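Transcriptional activator of comK gene (Bacillus halodurans, PDB 2HQB) probably activates, directly or indirectly, the comK gene, and belongs to the BMP lipoprotein family related to PnrA-like substrate-binding proteins. Local coordinates at residues V97-A111 against L246-V260. Sequence-based numbering, arbitrary orientation.
Sequences VKGENITSLHFEGYA and LESGNLYYDFQDGVV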
loop_
_atom_site.group_PDB
_atom_site.type_symbol
_atom_site.label_atom_id
_atom_site.label_comp_id
_atom_site.label_asym_id
_atom_site.label_seq_id
_atom_site.Cartn_x
_atom_site.Cartn_y
_atom_site.Cartn_z
ATOM N N VAL A 97 -0.293 -17.508 5.829
ATOM C CA VAL A 97 -1.143 -18.257 6.756
ATOM C C VAL A 97 -1.779 -19.535 6.156
ATOM O O VAL A 97 -2.039 -19.595 4.950
ATOM C CB VAL A 97 -2.197 -17.248 7.326
ATOM C CG1 VAL A 97 -3.608 -17.545 6.831
ATOM C CG2 VAL A 97 -2.090 -17.220 8.811
ATOM N N LYS A 98 -1.976 -20.571 6.974
ATOM C CA LYS A 98 -2.597 -21.820 6.489
ATOM C C LYS A 98 -3.653 -22.262 7.505
ATOM O O LYS A 98 -3.378 -22.403 8.702
ATOM C CB LYS A 98 -1.562 -22.952 6.311
ATOM C CG LYS A 98 -1.565 -23.947 7.487
ATOM C CD LYS A 98 -0.332 -24.843 7.597
ATOM C CE LYS A 98 -0.317 -25.569 8.947
ATOM N NZ LYS A 98 1.054 -25.970 9.359
ATOM N N GLY A 99 -4.869 -22.479 7.048
ATOM C CA GLY A 99 -5.869 -22.891 7.998
ATOM C C GLY A 99 -7.238 -22.510 7.524
ATOM O O GLY A 99 -7.419 -22.000 6.412
ATOM N N GLU A 100 -8.223 -22.749 8.371
ATOM C CA GLU A 100 -9.548 -22.439 7.948
ATOM C C GLU A 100 -10.097 -21.144 8.467
ATOM O O GLU A 100 -10.688 -20.412 7.697
ATOM C CB GLU A 100 -10.485 -23.586 8.270
ATOM C CG GLU A 100 -10.664 -24.543 7.104
ATOM C CD GLU A 100 -12.133 -24.697 6.736
ATOM O OE1 GLU A 100 -12.917 -25.139 7.617
ATOM O OE2 GLU A 100 -12.506 -24.371 5.577
ATOM N N ASN A 101 -9.922 -20.816 9.738
ATOM C CA ASN A 101 -10.472 -19.543 10.216
ATOM C C ASN A 101 -9.385 -18.449 10.255
ATOM O O ASN A 101 -9.403 -17.565 11.112
ATOM C CB ASN A 101 -11.029 -19.744 11.601
ATOM C CG ASN A 101 -9.981 -20.171 12.534
ATOM O OD1 ASN A 101 -8.943 -20.635 12.087
ATOM N ND2 ASN A 101 -10.218 -20.030 13.839
ATOM N N ILE A 102 -8.451 -18.521 9.313
ATOM C CA ILE A 102 -7.348 -17.587 9.236
ATOM C C ILE A 102 -7.106 -17.230 7.777
ATOM O O ILE A 102 -7.081 -18.107 6.923
ATOM C CB ILE A 102 -6.099 -18.224 9.904
ATOM C CG1 ILE A 102 -5.057 -17.168 10.201
ATOM C CG2 ILE A 102 -5.514 -19.302 9.038
ATOM C CD1 ILE A 102 -4.092 -17.626 11.316
ATOM N N THR A 103 -6.957 -15.935 7.509
ATOM C CA THR A 103 -6.721 -15.402 6.173
ATOM C C THR A 103 -5.556 -14.393 6.196
ATOM O O THR A 103 -5.086 -14.002 7.271
ATOM C CB THR A 103 -7.978 -14.682 5.699
ATOM O OG1 THR A 103 -9.057 -15.613 5.695
ATOM C CG2 THR A 103 -7.813 -14.083 4.292
ATOM N N SER A 104 -5.068 -13.986 5.027
ATOM C CA SER A 104 -4.004 -12.978 4.957
ATOM C C SER A 104 -4.246 -12.138 3.718
ATOM O O SER A 104 -4.640 -12.635 2.670
ATOM C CB SER A 104 -2.597 -13.584 4.901
ATOM O OG SER A 104 -2.218 -13.920 3.584
ATOM N N LEU A 105 -4.006 -10.849 3.849
ATOM C CA LEU A 105 -4.240 -9.944 2.754
ATOM C C LEU A 105 -2.933 -9.393 2.201
ATOM O O LEU A 105 -2.021 -9.064 2.971
ATOM C CB LEU A 105 -5.125 -8.806 3.261
ATOM C CG LEU A 105 -6.382 -9.298 3.968
ATOM C CD1 LEU A 105 -7.091 -8.146 4.595
ATOM C CD2 LEU A 105 -7.286 -9.974 2.958
ATOM N N HIS A 106 -2.860 -9.275 0.878
ATOM C CA HIS A 106 -1.680 -8.723 0.212
ATOM C C HIS A 106 -2.054 -7.815 -0.963
ATOM O O HIS A 106 -2.976 -8.107 -1.729
ATOM C CB HIS A 106 -0.811 -9.837 -0.331
ATOM C CG HIS A 106 -0.427 -10.847 0.691
ATOM N ND1 HIS A 106 0.779 -10.808 1.355
ATOM C CD2 HIS A 106 -1.076 -11.947 1.141
ATOM C CE1 HIS A 106 0.858 -11.846 2.167
ATOM N NE2 HIS A 106 -0.252 -12.554 2.056
ATOM N N PHE A 107 -1.351 -6.699 -1.095
ATOM C CA PHE A 107 -1.599 -5.803 -2.205
ATOM C C PHE A 107 -0.574 -6.136 -3.256
ATOM O O PHE A 107 0.604 -6.375 -2.963
ATOM C CB PHE A 107 -1.462 -4.348 -1.807
ATOM C CG PHE A 107 -2.681 -3.800 -1.171
ATOM C CD1 PHE A 107 -2.783 -3.711 0.209
ATOM C CD2 PHE A 107 -3.743 -3.390 -1.943
ATOM C CE1 PHE A 107 -3.944 -3.209 0.820
ATOM C CE2 PHE A 107 -4.908 -2.888 -1.358
ATOM C CZ PHE A 107 -5.009 -2.796 0.034
ATOM N N GLU A 108 -1.051 -6.172 -4.491
ATOM C CA GLU A 108 -0.214 -6.487 -5.618
ATOM C C GLU A 108 0.519 -5.205 -5.989
ATOM O O GLU A 108 -0.110 -4.191 -6.269
ATOM C CB GLU A 108 -1.099 -7.013 -6.747
ATOM C CG GLU A 108 -0.463 -8.154 -7.518
ATOM C CD GLU A 108 -0.107 -9.335 -6.635
ATOM O OE1 GLU A 108 -1.041 -9.962 -6.095
ATOM O OE2 GLU A 108 1.098 -9.633 -6.480
ATOM N N GLY A 109 1.849 -5.251 -5.982
ATOM C CA GLY A 109 2.629 -4.053 -6.262
ATOM C C GLY A 109 3.175 -3.705 -7.643
ATOM O O GLY A 109 3.227 -2.529 -7.997
ATOM N N TYR A 110 3.600 -4.698 -8.419
ATOM C CA TYR A 110 4.155 -4.441 -9.752
ATOM C C TYR A 110 3.297 -3.521 -10.632
ATOM O O TYR A 110 3.783 -2.493 -11.103
ATOM C CB TYR A 110 4.386 -5.761 -10.475
ATOM C CG TYR A 110 5.099 -5.632 -11.804
ATOM C CD1 TYR A 110 6.502 -5.565 -11.884
ATOM C CD2 TYR A 110 4.370 -5.549 -12.988
ATOM C CE1 TYR A 110 7.147 -5.413 -13.124
ATOM C CE2 TYR A 110 4.998 -5.396 -14.220
ATOM C CZ TYR A 110 6.369 -5.320 -14.284
ATOM O OH TYR A 110 6.922 -5.073 -15.506
ATOM N N ALA A 111 2.031 -3.880 -10.852
ATOM C CA ALA A 111 1.140 -3.070 -11.691
ATOM C C ALA A 111 1.197 -1.589 -11.400
ATOM O O ALA A 111 1.656 -0.791 -12.220
ATOM C CB ALA A 111 -0.292 -3.535 -11.549
ATOM N N LEU A 246 -16.098 -15.511 2.849
ATOM C CA LEU A 246 -14.690 -15.096 2.969
ATOM C C LEU A 246 -13.729 -16.281 3.031
ATOM O O LEU A 246 -13.724 -17.049 3.997
ATOM C CB LEU A 246 -14.419 -14.224 4.206
ATOM C CG LEU A 246 -12.913 -13.873 4.447
ATOM C CD1 LEU A 246 -12.379 -12.932 3.404
ATOM C CD2 LEU A 246 -12.737 -13.228 5.791
ATOM N N GLU A 247 -12.892 -16.394 2.005
ATOM C CA GLU A 247 -11.920 -17.469 1.940
ATOM C C GLU A 247 -10.918 -17.460 3.071
ATOM O O GLU A 247 -10.891 -16.560 3.921
ATOM C CB GLU A 247 -11.145 -17.415 0.640
ATOM C CG GLU A 247 -12.034 -17.423 -0.566
ATOM C CD GLU A 247 -11.274 -17.765 -1.814
ATOM O OE1 GLU A 247 -10.500 -18.747 -1.771
ATOM O OE2 GLU A 247 -11.457 -17.056 -2.829
ATOM N N SER A 248 -10.076 -18.483 3.060
ATOM C CA SER A 248 -9.040 -18.638 4.062
ATOM C C SER A 248 -7.739 -18.692 3.286
ATOM O O SER A 248 -7.748 -18.866 2.057
ATOM C CB SER A 248 -9.256 -19.924 4.858
ATOM O OG SER A 248 -9.609 -20.992 3.997
ATOM N N GLY A 249 -6.635 -18.519 4.005
ATOM C CA GLY A 249 -5.341 -18.527 3.364
ATOM C C GLY A 249 -4.951 -17.158 2.831
ATOM O O GLY A 249 -5.591 -16.156 3.135
ATOM N N ASN A 250 -3.915 -17.121 2.008
ATOM C CA ASN A 250 -3.408 -15.879 1.470
ATOM C C ASN A 250 -4.100 -15.351 0.227
ATOM O O ASN A 250 -4.043 -15.955 -0.830
ATOM C CB ASN A 250 -1.927 -16.058 1.198
ATOM C CG ASN A 250 -1.258 -16.950 2.236
ATOM O OD1 ASN A 250 -1.416 -16.760 3.447
ATOM N ND2 ASN A 250 -0.511 -17.931 1.764
ATOM N N LEU A 251 -4.730 -14.192 0.361
ATOM C CA LEU A 251 -5.430 -13.570 -0.743
ATOM C C LEU A 251 -4.639 -12.400 -1.329
ATOM O O LEU A 251 -4.017 -11.652 -0.595
ATOM C CB LEU A 251 -6.794 -13.095 -0.257
ATOM C CG LEU A 251 -7.553 -14.127 0.587
ATOM C CD1 LEU A 251 -9.036 -13.778 0.567
ATOM C CD2 LEU A 251 -7.331 -15.542 0.078
ATOM N N TYR A 252 -4.664 -12.234 -2.650
ATOM C CA TYR A 252 -3.930 -11.141 -3.295
ATOM C C TYR A 252 -4.818 -10.169 -4.039
ATOM O O TYR A 252 -5.654 -10.592 -4.824
ATOM C CB TYR A 252 -2.886 -11.704 -4.243
ATOM C CG TYR A 252 -1.738 -12.314 -3.502
ATOM C CD1 TYR A 252 -1.845 -13.596 -2.930
ATOM C CD2 TYR A 252 -0.568 -11.575 -3.278
ATOM C CE1 TYR A 252 -0.806 -14.126 -2.139
ATOM C CE2 TYR A 252 0.470 -12.086 -2.494
ATOM C CZ TYR A 252 0.351 -13.360 -1.919
ATOM O OH TYR A 252 1.374 -13.829 -1.103
ATOM N N TYR A 253 -4.625 -8.866 -3.805
ATOM C CA TYR A 253 -5.450 -7.839 -4.443
ATOM C C TYR A 253 -4.668 -6.880 -5.326
ATOM O O TYR A 253 -3.530 -6.533 -5.014
ATOM C CB TYR A 253 -6.212 -7.087 -3.365
ATOM C CG TYR A 253 -7.018 -8.015 -2.488
ATOM C CD1 TYR A 253 -6.401 -8.874 -1.584
ATOM C CD2 TYR A 253 -8.390 -8.047 -2.578
ATOM C CE1 TYR A 253 -7.148 -9.741 -0.796
ATOM C CE2 TYR A 253 -9.140 -8.900 -1.798
ATOM C CZ TYR A 253 -8.521 -9.744 -0.911
ATOM O OH TYR A 253 -9.304 -10.599 -0.171
ATOM N N ASP A 254 -5.280 -6.448 -6.426
ATOM C CA ASP A 254 -4.595 -5.570 -7.383
ATOM C C ASP A 254 -5.605 -4.676 -8.066
ATOM O O ASP A 254 -6.716 -4.509 -7.563
ATOM C CB ASP A 254 -3.892 -6.427 -8.437
ATOM C CG ASP A 254 -2.765 -5.712 -9.129
ATOM O OD1 ASP A 254 -2.659 -4.480 -8.986
ATOM O OD2 ASP A 254 -1.987 -6.395 -9.832
ATOM N N PHE A 255 -5.238 -4.104 -9.212
ATOM C CA PHE A 255 -6.160 -3.218 -9.946
ATOM C C PHE A 255 -7.489 -3.866 -10.308
ATOM O O PHE A 255 -8.518 -3.209 -10.341
ATOM C CB PHE A 255 -5.526 -2.718 -11.228
ATOM C CG PHE A 255 -4.688 -1.478 -11.061
ATOM C CD1 PHE A 255 -3.303 -1.567 -10.940
ATOM C CD2 PHE A 255 -5.266 -0.217 -11.156
ATOM C CE1 PHE A 255 -2.509 -0.421 -10.937
ATOM C CE2 PHE A 255 -4.472 0.931 -11.151
ATOM C CZ PHE A 255 -3.092 0.827 -11.046
ATOM N N GLN A 256 -7.454 -5.162 -10.582
ATOM C CA GLN A 256 -8.650 -5.906 -10.952
ATOM C C GLN A 256 -9.637 -6.048 -9.786
ATOM O O GLN A 256 -10.839 -6.082 -9.995
ATOM C CB GLN A 256 -8.250 -7.291 -11.461
ATOM C CG GLN A 256 -6.902 -7.334 -12.196
ATOM C CD GLN A 256 -5.812 -8.028 -11.381
ATOM O OE1 GLN A 256 -6.062 -9.059 -10.762
ATOM N NE2 GLN A 256 -4.603 -7.473 -11.388
ATOM N N ASP A 257 -9.139 -6.119 -8.556
ATOM C CA ASP A 257 -10.020 -6.273 -7.406
ATOM C C ASP A 257 -10.594 -4.947 -6.931
ATOM O O ASP A 257 -11.420 -4.925 -6.028
ATOM C CB ASP A 257 -9.287 -6.966 -6.260
ATOM C CG ASP A 257 -8.482 -8.186 -6.721
ATOM O OD1 ASP A 257 -8.099 -9.007 -5.858
ATOM O OD2 ASP A 257 -8.215 -8.326 -7.937
ATOM N N GLY A 258 -10.156 -3.842 -7.534
ATOM C CA GLY A 258 -10.669 -2.516 -7.168
ATOM C C GLY A 258 -10.136 -1.789 -5.929
ATOM O O GLY A 258 -10.677 -0.757 -5.512
ATOM N N VAL A 259 -9.065 -2.309 -5.343
ATOM C CA VAL A 259 -8.519 -1.701 -4.162
ATOM C C VAL A 259 -7.105 -1.232 -4.410
ATOM O O VAL A 259 -6.296 -1.079 -3.476
ATOM C CB VAL A 259 -8.583 -2.672 -2.991
ATOM C CG1 VAL A 259 -10.004 -3.007 -2.706
ATOM C CG2 VAL A 259 -7.809 -3.913 -3.307
ATOM N N VAL A 260 -6.809 -1.022 -5.687
ATOM C CA VAL A 260 -5.508 -0.508 -6.098
ATOM C C VAL A 260 -5.772 0.407 -7.265
ATOM O O VAL A 260 -6.528 0.060 -8.174
ATOM C CB VAL A 260 -4.557 -1.588 -6.567
ATOM C CG1 VAL A 260 -3.363 -0.951 -7.235
ATOM C CG2 VAL A 260 -4.097 -2.408 -5.391
#
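The rings of H106 and Y252 form an offset stack, centroids 4.4 Å apart and planes 9° from parallel. Y252 OH lies over the centre of one imidazole face. L251 O sits at the imidazole edge, in its plane. E108, bent at chi2, crosses Y252 obliquely, and its OE1 comes against Y252 CB (3.1 Å) and CD2. On the other face of the sheet, the F107 ring meets V259 O and V260 CG2 at its edge. The Y253 ring has H106 O in plane at its edge, while L105 CD2 meets its CE1 at 3.8 Å. Helix 230-240 packs on this side, with V237 on L105 and L233 on F107 and Y253. Strands 102-107 and 249-253 pair in parallel in the N-terminal sheet of a two-lobed periplasmic-binding-protein fold. Strand 249-253 is one edge of this sheet and 39-43 the other; 89-93 flanks 102-107. Beyond 102-107 the chain crosses into the second lobe. L251 N to S104 O and Y253 N to H106 O are nearly straight bonds, both 2.8 Å. N250 OD1 accepts twice: from V97 N at 2.7 Å, in the carbonyl plane, and from S104 OG at 3.0 Å, tilted 22° from it. H106 NE2 donates to S104 OG. T103 OG1, held beside its own backbone N (chi1 -59°), donates to E247 O at 2.7 Å and is also hydrogen-bonded to H89 NE2.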